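Side-chain contacts in glucose-6-phosphate isomerase (Chlamydia trachomatis D/UW-3/CX, PDB 6OTU), which catalyses the reversible isomerisation of glucose-6-phosphate to fructose-6-phosphate: residues G13-E18 with I368-S373; A220-F225 with K253-E258. All coordinates share one frame; numbering follows the deposited sequence.

Contact 1 (G13-E18 with I368-S373); sequences GFLDCE and ISFRTS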
ATOM      1  N   GLY A  13       5.486 -16.070  30.664  1.00 55.15           N
ATOM      2  CA  GLY A  13       5.399 -15.864  29.232  1.00 47.19           C
ATOM      3  C   GLY A  13       3.971 -15.620  28.763  1.00 52.87           C
ATOM      4  O   GLY A  13       2.991 -15.807  29.489  1.00 53.12           O
ATOM      5  N   PHE A  14       3.864 -15.209  27.496  1.00 46.31           N
ATOM      6  CA  PHE A  14       2.599 -14.727  26.945  1.00 40.40           C
ATOM      7  C   PHE A  14       1.448 -15.698  27.222  1.00 37.76           C
ATOM      8  O   PHE A  14       0.453 -15.335  27.860  1.00 39.33           O
ATOM      9  CB  PHE A  14       2.771 -14.474  25.443  1.00 32.48           C
ATOM     10  CG  PHE A  14       1.492 -14.127  24.727  1.00 37.65           C
ATOM     11  CD1 PHE A  14       0.699 -13.070  25.160  1.00 39.97           C
ATOM     12  CD2 PHE A  14       1.089 -14.848  23.606  1.00 32.97           C
ATOM     13  CE1 PHE A  14      -0.473 -12.738  24.494  1.00 37.55           C
ATOM     14  CE2 PHE A  14      -0.075 -14.520  22.927  1.00 30.07           C
ATOM     15  CZ  PHE A  14      -0.861 -13.465  23.368  1.00 31.62           C
ATOM     16  N   LEU A  15       1.587 -16.953  26.785  1.00 33.30           N
ATOM     17  CA  LEU A  15       0.515 -17.942  26.899  1.00 39.69           C
ATOM     18  C   LEU A  15       0.280 -18.426  28.325  1.00 47.69           C
ATOM     19  O   LEU A  15      -0.764 -19.046  28.581  1.00 49.50           O
ATOM     20  CB  LEU A  15       0.807 -19.157  26.014  1.00 42.56           C
ATOM     21  CG  LEU A  15       0.883 -18.908  24.508  1.00 46.41           C
ATOM     22  CD1 LEU A  15       1.284 -20.171  23.763  1.00 47.00           C
ATOM     23  CD2 LEU A  15      -0.443 -18.357  23.979  1.00 50.11           C
ATOM     24  N   ASP A  16       1.207 -18.166  29.252  1.00 48.16           N
ATOM     25  CA  ASP A  16       1.100 -18.661  30.620  1.00 54.26           C
ATOM     26  C   ASP A  16       0.444 -17.675  31.574  1.00 49.51           C
ATOM     27  O   ASP A  16       0.197 -18.035  32.726  1.00 54.67           O
ATOM     28  CB  ASP A  16       2.480 -19.016  31.181  1.00 64.42           C
ATOM     29  CG  ASP A  16       3.193 -20.063  30.362  1.00 68.65           C
ATOM     30  OD1 ASP A  16       2.521 -21.002  29.873  1.00 66.84           O
ATOM     31  OD2 ASP A  16       4.427 -19.938  30.214  1.00 73.46           O
ATOM     32  N   CYS A  17       0.177 -16.446  31.138  1.00 41.91           N
ATOM     33  CA  CYS A  17      -0.518 -15.480  31.982  1.00 41.11           C
ATOM     34  C   CYS A  17      -1.980 -15.859  32.203  1.00 37.90           C
ATOM     35  O   CYS A  17      -2.711 -16.136  31.248  1.00 34.53           O
ATOM     36  CB  CYS A  17      -0.422 -14.078  31.392  1.00 44.46           C
ATOM     37  SG  CYS A  17       1.251 -13.528  31.001  1.00 51.77           S
ATOM     38  N   GLU A  18      -2.410 -15.811  33.475  1.00 42.09           N
ATOM     39  CA  GLU A  18      -3.803 -16.093  33.832  1.00 40.31           C
ATOM     40  C   GLU A  18      -4.779 -15.263  33.003  1.00 40.90           C
ATOM     41  O   GLU A  18      -5.783 -15.789  32.513  1.00 33.03           O
ATOM     42  CB  GLU A  18      -4.019 -15.847  35.327  1.00 35.63           C
ATOM     43  N   ILE A 368       8.248 -19.644  19.296  1.00 38.36           N
ATOM     44  CA  ILE A 368       6.962 -19.344  19.918  1.00 39.07           C
ATOM     45  C   ILE A 368       5.863 -20.180  19.275  1.00 42.21           C
ATOM     46  O   ILE A 368       6.007 -20.707  18.170  1.00 48.31           O
ATOM     47  CB  ILE A 368       6.634 -17.842  19.836  1.00 40.54           C
ATOM     48  CG1 ILE A 368       6.529 -17.411  18.387  1.00 31.10           C
ATOM     49  CG2 ILE A 368       7.686 -17.006  20.600  1.00 36.25           C
ATOM     50  CD1 ILE A 368       6.276 -15.947  18.225  1.00 34.52           C
ATOM     51  N   SER A 369       4.743 -20.307  19.986  1.00 38.40           N
ATOM     52  CA  SER A 369       3.608 -21.097  19.519  1.00 40.18           C
ATOM     53  C   SER A 369       2.377 -20.238  19.251  1.00 43.85           C
ATOM     54  O   SER A 369       1.256 -20.749  19.207  1.00 42.53           O
ATOM     55  CB  SER A 369       3.268 -22.188  20.526  1.00 40.84           C
ATOM     56  OG  SER A 369       4.330 -23.111  20.621  1.00 49.39           O
ATOM     57  N   PHE A 370       2.562 -18.943  19.061  1.00 39.70           N
ATOM     58  CA  PHE A 370       1.471 -18.050  18.732  1.00 32.88           C
ATOM     59  C   PHE A 370       1.948 -17.139  17.608  1.00 30.23           C
ATOM     60  O   PHE A 370       3.114 -17.187  17.191  1.00 35.94           O
ATOM     61  CB  PHE A 370       1.024 -17.266  19.975  1.00 30.83           C
ATOM     62  CG  PHE A 370       2.157 -16.594  20.695  1.00 30.99           C
ATOM     63  CD1 PHE A 370       2.909 -17.287  21.649  1.00 35.45           C
ATOM     64  CD2 PHE A 370       2.482 -15.267  20.415  1.00 34.98           C
ATOM     65  CE1 PHE A 370       3.961 -16.671  22.304  1.00 35.35           C
ATOM     66  CE2 PHE A 370       3.529 -14.635  21.069  1.00 30.84           C
ATOM     67  CZ  PHE A 370       4.278 -15.344  22.011  1.00 37.86           C
ATOM     68  N   ARG A 371       1.046 -16.301  17.121  1.00 29.86           N
ATOM     69  CA  ARG A 371       1.319 -15.436  15.983  1.00 40.71           C
ATOM     70  C   ARG A 371       1.659 -14.034  16.461  1.00 29.33           C
ATOM     71  O   ARG A 371       1.090 -13.543  17.439  1.00 36.80           O
ATOM     72  CB  ARG A 371       0.127 -15.413  15.015  1.00 32.42           C
ATOM     73  CG  ARG A 371      -0.218 -16.823  14.537  1.00 33.20           C
ATOM     74  CD  ARG A 371      -1.098 -16.850  13.316  1.00 37.20           C
ATOM     75  NE  ARG A 371      -1.407 -18.224  12.908  1.00 43.28           N
ATOM     76  CZ  ARG A 371      -0.746 -18.893  11.968  1.00 57.58           C
ATOM     77  NH1 ARG A 371       0.269 -18.321  11.329  1.00 60.86           N
ATOM     78  NH2 ARG A 371      -1.099 -20.138  11.663  1.00 60.63           N
ATOM     79  N   THR A 372       2.600 -13.396  15.776  1.00 29.15           N
ATOM     80  CA  THR A 372       2.999 -12.054  16.170  1.00 38.01           C
ATOM     81  C   THR A 372       2.446 -11.004  15.209  1.00 36.26           C
ATOM     82  O   THR A 372       1.222 -10.871  15.100  1.00 30.60           O
ATOM     83  CB  THR A 372       4.509 -11.987  16.276  1.00 36.88           C
ATOM     84  OG1 THR A 372       5.082 -12.604  15.115  1.00 30.93           O
ATOM     85  CG2 THR A 372       4.952 -12.725  17.551  1.00 29.68           C
ATOM     86  N   SER A 373       3.308 -10.252  14.519  1.00 35.99           N
ATOM     87  CA  SER A 373       2.815  -9.117  13.738  1.00 35.49           C
ATOM     88  C   SER A 373       1.775  -9.572  12.718  1.00 36.42           C
ATOM     89  O   SER A 373       1.951 -10.617  12.085  1.00 28.16           O
ATOM     90  CB  SER A 373       3.941  -8.382  13.007  1.00 32.28           C
ATOM     91  OG  SER A 373       3.404  -7.252  12.328  1.00 36.61           O
TER

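Contact 2 (A220-F225 with K253-E258); sequences ANEELF and KSRYLE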
ATOM      1  N   ALA A 220      25.163   3.193  -4.231  1.00 34.67           N
ATOM      2  CA  ALA A 220      25.047   3.270  -5.680  1.00 42.27           C
ATOM      3  C   ALA A 220      24.384   4.575  -6.094  1.00 34.93           C
ATOM      4  O   ALA A 220      24.794   5.204  -7.074  1.00 37.68           O
ATOM      5  CB  ALA A 220      24.279   2.066  -6.221  1.00 36.00           C
ATOM      6  N   ASN A 221      23.375   5.017  -5.343  1.00 37.97           N
ATOM      7  CA  ASN A 221      22.668   6.229  -5.741  1.00 34.11           C
ATOM      8  C   ASN A 221      23.536   7.468  -5.545  1.00 45.17           C
ATOM      9  O   ASN A 221      23.595   8.334  -6.430  1.00 37.72           O
ATOM     10  CB  ASN A 221      21.348   6.336  -4.982  1.00 33.38           C
ATOM     11  CG  ASN A 221      20.258   5.507  -5.624  1.00 38.63           C
ATOM     12  OD1 ASN A 221      20.067   5.564  -6.836  1.00 42.02           O
ATOM     13  ND2 ASN A 221      19.553   4.716  -4.827  1.00 32.73           N
ATOM     14  N   GLU A 222      24.227   7.564  -4.398  1.00 44.55           N
ATOM     15  CA  GLU A 222      25.144   8.683  -4.181  1.00 45.21           C
ATOM     16  C   GLU A 222      26.170   8.774  -5.305  1.00 40.80           C
ATOM     17  O   GLU A 222      26.443   9.867  -5.820  1.00 39.32           O
ATOM     18  CB  GLU A 222      25.855   8.560  -2.826  1.00 40.33           C
ATOM     19  CG  GLU A 222      26.988   9.581  -2.668  1.00 48.93           C
ATOM     20  CD  GLU A 222      27.730   9.527  -1.326  1.00 54.14           C
ATOM     21  OE1 GLU A 222      27.521   8.592  -0.521  1.00 53.34           O
ATOM     22  OE2 GLU A 222      28.529  10.454  -1.078  1.00 53.79           O
ATOM     23  N   GLU A 223      26.737   7.634  -5.710  1.00 41.17           N
ATOM     24  CA  GLU A 223      27.710   7.648  -6.799  1.00 41.67           C
ATOM     25  C   GLU A 223      27.069   8.130  -8.097  1.00 42.35           C
ATOM     26  O   GLU A 223      27.672   8.921  -8.829  1.00 43.48           O
ATOM     27  CB  GLU A 223      28.341   6.264  -6.964  1.00 42.11           C
ATOM     28  CG  GLU A 223      29.386   6.171  -8.072  1.00 52.72           C
ATOM     29  CD  GLU A 223      30.562   7.121  -7.878  1.00 54.90           C
ATOM     30  OE1 GLU A 223      30.846   7.495  -6.716  1.00 51.16           O
ATOM     31  OE2 GLU A 223      31.204   7.487  -8.896  1.00 55.55           O
ATOM     32  N   LEU A 224      25.825   7.710  -8.372  1.00 39.28           N
ATOM     33  CA  LEU A 224      25.108   8.214  -9.544  1.00 43.21           C
ATOM     34  C   LEU A 224      24.956   9.730  -9.504  1.00 36.84           C
ATOM     35  O   LEU A 224      25.042  10.399 -10.537  1.00 40.06           O
ATOM     36  CB  LEU A 224      23.729   7.562  -9.648  1.00 42.74           C
ATOM     37  CG  LEU A 224      23.578   6.369 -10.587  1.00 46.03           C
ATOM     38  CD1 LEU A 224      22.134   5.934 -10.597  1.00 42.91           C
ATOM     39  CD2 LEU A 224      24.046   6.703 -11.992  1.00 49.55           C
ATOM     40  N   PHE A 225      24.701  10.291  -8.326  1.00 43.69           N
ATOM     41  CA  PHE A 225      24.518  11.737  -8.252  1.00 36.38           C
ATOM     42  C   PHE A 225      25.851  12.468  -8.322  1.00 44.29           C
ATOM     43  O   PHE A 225      25.944  13.522  -8.964  1.00 37.70           O
ATOM     44  CB  PHE A 225      23.757  12.097  -6.979  1.00 35.61           C
ATOM     45  CG  PHE A 225      22.260  12.130  -7.163  1.00 39.19           C
ATOM     46  CD1 PHE A 225      21.543  10.955  -7.365  1.00 36.41           C
ATOM     47  CD2 PHE A 225      21.568  13.335  -7.149  1.00 40.05           C
ATOM     48  CE1 PHE A 225      20.151  10.981  -7.546  1.00 34.27           C
ATOM     49  CE2 PHE A 225      20.180  13.365  -7.336  1.00 45.19           C
ATOM     50  CZ  PHE A 225      19.476  12.179  -7.532  1.00 34.24           C
ATOM     51  N   LYS A 253      34.004  14.292   7.195  1.00 42.15           N
ATOM     52  CA  LYS A 253      33.775  15.700   6.865  1.00 39.19           C
ATOM     53  C   LYS A 253      34.603  16.176   5.672  1.00 46.74           C
ATOM     54  O   LYS A 253      34.355  17.274   5.160  1.00 47.98           O
ATOM     55  CB  LYS A 253      34.058  16.582   8.078  1.00 39.61           C
ATOM     56  CG  LYS A 253      32.885  16.691   9.033  1.00 62.78           C
ATOM     57  CD  LYS A 253      31.849  17.698   8.528  1.00 61.89           C
ATOM     58  CE  LYS A 253      31.987  19.024   9.256  1.00 60.55           C
ATOM     59  NZ  LYS A 253      31.936  18.807  10.733  1.00 66.71           N
ATOM     60  N   SER A 254      35.567  15.381   5.217  1.00 40.55           N
ATOM     61  CA  SER A 254      36.313  15.690   4.006  1.00 44.11           C
ATOM     62  C   SER A 254      35.580  15.260   2.743  1.00 46.23           C
ATOM     63  O   SER A 254      35.984  15.650   1.641  1.00 51.41           O
ATOM     64  CB  SER A 254      37.699  15.027   4.052  1.00 42.30           C
ATOM     65  OG  SER A 254      37.669  13.741   3.446  1.00 42.03           O
ATOM     66  N   ARG A 255      34.517  14.474   2.870  1.00 41.17           N
ATOM     67  CA  ARG A 255      33.744  14.042   1.726  1.00 40.39           C
ATOM     68  C   ARG A 255      32.373  14.713   1.661  1.00 46.89           C
ATOM     69  O   ARG A 255      31.730  14.685   0.604  1.00 43.29           O
ATOM     70  CB  ARG A 255      33.613  12.506   1.760  1.00 52.21           C
ATOM     71  CG  ARG A 255      32.883  11.856   0.588  1.00 63.03           C
ATOM     72  CD  ARG A 255      32.766  10.331   0.754  1.00 68.10           C
ATOM     73  NE  ARG A 255      31.912   9.747  -0.279  1.00 66.03           N
ATOM     74  CZ  ARG A 255      32.341   9.386  -1.486  1.00 76.03           C
ATOM     75  NH1 ARG A 255      33.618   9.542  -1.820  1.00 76.85           N
ATOM     76  NH2 ARG A 255      31.488   8.874  -2.366  1.00 85.07           N
ATOM     77  N   TYR A 256      31.934  15.365   2.741  1.00 49.86           N
ATOM     78  CA  TYR A 256      30.616  15.983   2.809  1.00 43.76           C
ATOM     79  C   TYR A 256      30.704  17.422   3.308  1.00 39.36           C
ATOM     80  O   TYR A 256      31.529  17.755   4.170  1.00 40.12           O
ATOM     81  CB  TYR A 256      29.689  15.168   3.710  1.00 42.86           C
ATOM     82  CG  TYR A 256      29.481  13.760   3.193  1.00 50.72           C
ATOM     83  CD1 TYR A 256      28.547  13.499   2.192  1.00 35.86           C
ATOM     84  CD2 TYR A 256      30.231  12.696   3.690  1.00 49.39           C
ATOM     85  CE1 TYR A 256      28.362  12.228   1.708  1.00 46.42           C
ATOM     86  CE2 TYR A 256      30.050  11.419   3.211  1.00 50.98           C
ATOM     87  CZ  TYR A 256      29.116  11.188   2.218  1.00 52.95           C
ATOM     88  OH  TYR A 256      28.929   9.916   1.735  1.00 35.48           O
ATOM     89  N   LEU A 257      29.843  18.273   2.747  1.00 42.29           N
ATOM     90  CA  LEU A 257      29.722  19.648   3.219  1.00 45.91           C
ATOM     91  C   LEU A 257      29.421  19.694   4.713  1.00 47.16           C
ATOM     92  O   LEU A 257      29.933  20.554   5.437  1.00 49.73           O
ATOM     93  CB  LEU A 257      28.633  20.374   2.420  1.00 38.00           C
ATOM     94  CG  LEU A 257      28.057  21.651   3.046  1.00 43.89           C
ATOM     95  CD1 LEU A 257      28.992  22.850   2.876  1.00 39.19           C
ATOM     96  CD2 LEU A 257      26.670  21.952   2.483  1.00 37.95           C
ATOM     97  N   GLU A 258      28.590  18.772   5.189  1.00 44.29           N
ATOM     98  CA  GLU A 258      28.302  18.644   6.609  1.00 47.34           C
ATOM     99  C   GLU A 258      27.941  17.192   6.870  1.00 45.66           C
ATOM    100  O   GLU A 258      27.565  16.451   5.953  1.00 40.01           O
ATOM    101  CB  GLU A 258      27.172  19.590   7.056  1.00 43.15           C
ATOM    102  CG  GLU A 258      26.899  19.654   8.572  1.00 47.04           C
ATOM    103  CD  GLU A 258      28.131  19.972   9.407  1.00 56.74           C
ATOM    104  OE1 GLU A 258      28.953  19.065   9.636  1.00 58.23           O
ATOM    105  OE2 GLU A 258      28.278  21.129   9.852  1.00 62.00           O
TER

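Contact 1 (G13-E18 with I368-S373)
F14 turns the edge of its ring onto the face of F370, an edge-to-face aromatic pair with centroids 4.5 Å apart and planes inclined at 57°. The atom that does the touching is CD2 of F14, which stands 3.3 Å above the F370 ring plane and over its centre. F14 CD2 lies 3.5 to 3.6 Å from all six ring carbons of F370, which confirms the central position. Behind it, F14 CB approaches F370 CZ at 3.8 Å, at the far end of the ring. L15 adds an oblique apolar contact, its CG 3.9 Å from F370 CD1. The opposite face of F370 carries CB of I368 from its own loop, 3.8 Å above the plane and offset toward the rim, which places the ring between two apolar groups.

The torsions explain the meeting. F370 holds CG between its backbone N and carbonyl carbon (chi1 51°), turning the ring back over I368, while the 3-10 segment 14-16 directs both F14 and L15 at it. A D16 N to G13 O hydrogen bond of 3.0 Å closes that turn, just before helix 18-26. Farther out, W487 meets both phenylalanines, edge-to-face with F14, and makes the pair a three-ring aromatic cluster; L20 touches F14 and L15. Beyond F370, R371 forms a salt bridge with D397 of the second subunit.

With no hydrogen bond linking the two segments, the N-terminal turn is joined to the loop before strand 375-377 by dispersion and by the quadrupole attraction expected of an edge-to-face pair.

Contact 2 (A220-F225 with K253-E258)
E222 receives the phenol of Y256 and the guanidinium of R255 at its carboxylate, reaching across from helix 216-231 to the loop before strand 258-262. The OH of Y256 lies 2.9 Å from OE2 and 3.0 Å from OE1 of E222; these are weak alternatives for the one phenolic proton, which the geometry does not allot to either oxygen. The near-equal distances describe a hydroxyl set between the two carboxylate oxygens, with carboxylate and ring planes 44° apart. E222 OE2 also makes a long salt bridge to R255 NE at 3.5 Å, and R255 NH2 is almost as near. The guanidinium plane is turned 61° from the carboxylate, excluding a coplanar two-pronged pairing.

Extension from both sides brings these groups together: E222 places CG anti to its backbone N (chi1 170°) and stays straight beyond it, while R255 is extended from CG to NE. R255 also lays its CG over one face of the Y256 ring, 3.9 Å above the plane and toward the rim. A stronger partner of E222 is R226, one turn along the helix, whose NH2 forms a salt bridge with OE2 and a hydrogen bond with the backbone O of R255. The ring of Y256 packs on F240 and A242 of strand 240-245 and on M250.

The buried carboxylate is therefore met by two arginines and a phenol, surroundings that would be expected to favour its charged form. Together these polar groups join helix 216-231 to the loop that leads into strand 258-262, the outermost strand of the parallel sheet within this chain.

Overall arrangement
Contacts 1 and 2 lie on opposite sides of the chain's centre, their own centres 46 Å apart and their nearest atoms about 26 Å apart, so neither touches the other. In sequence, contact 2 is nested inside the loop closed by contact 1. Contact 1 joins the N-terminal turn to the loop leading into the edge strand of the mixed sheet; contact 2 joins helix 216-231 to the loop before strand 258-262 of the parallel sheet. Both reach the second subunit. Neither includes E355, H386 or K501, the probable catalytic residues, but the helix of contact 2 follows pocket residues S210-S212 and T215, and the E222 side chain is about 10 Å from bound glucose-6-phosphate.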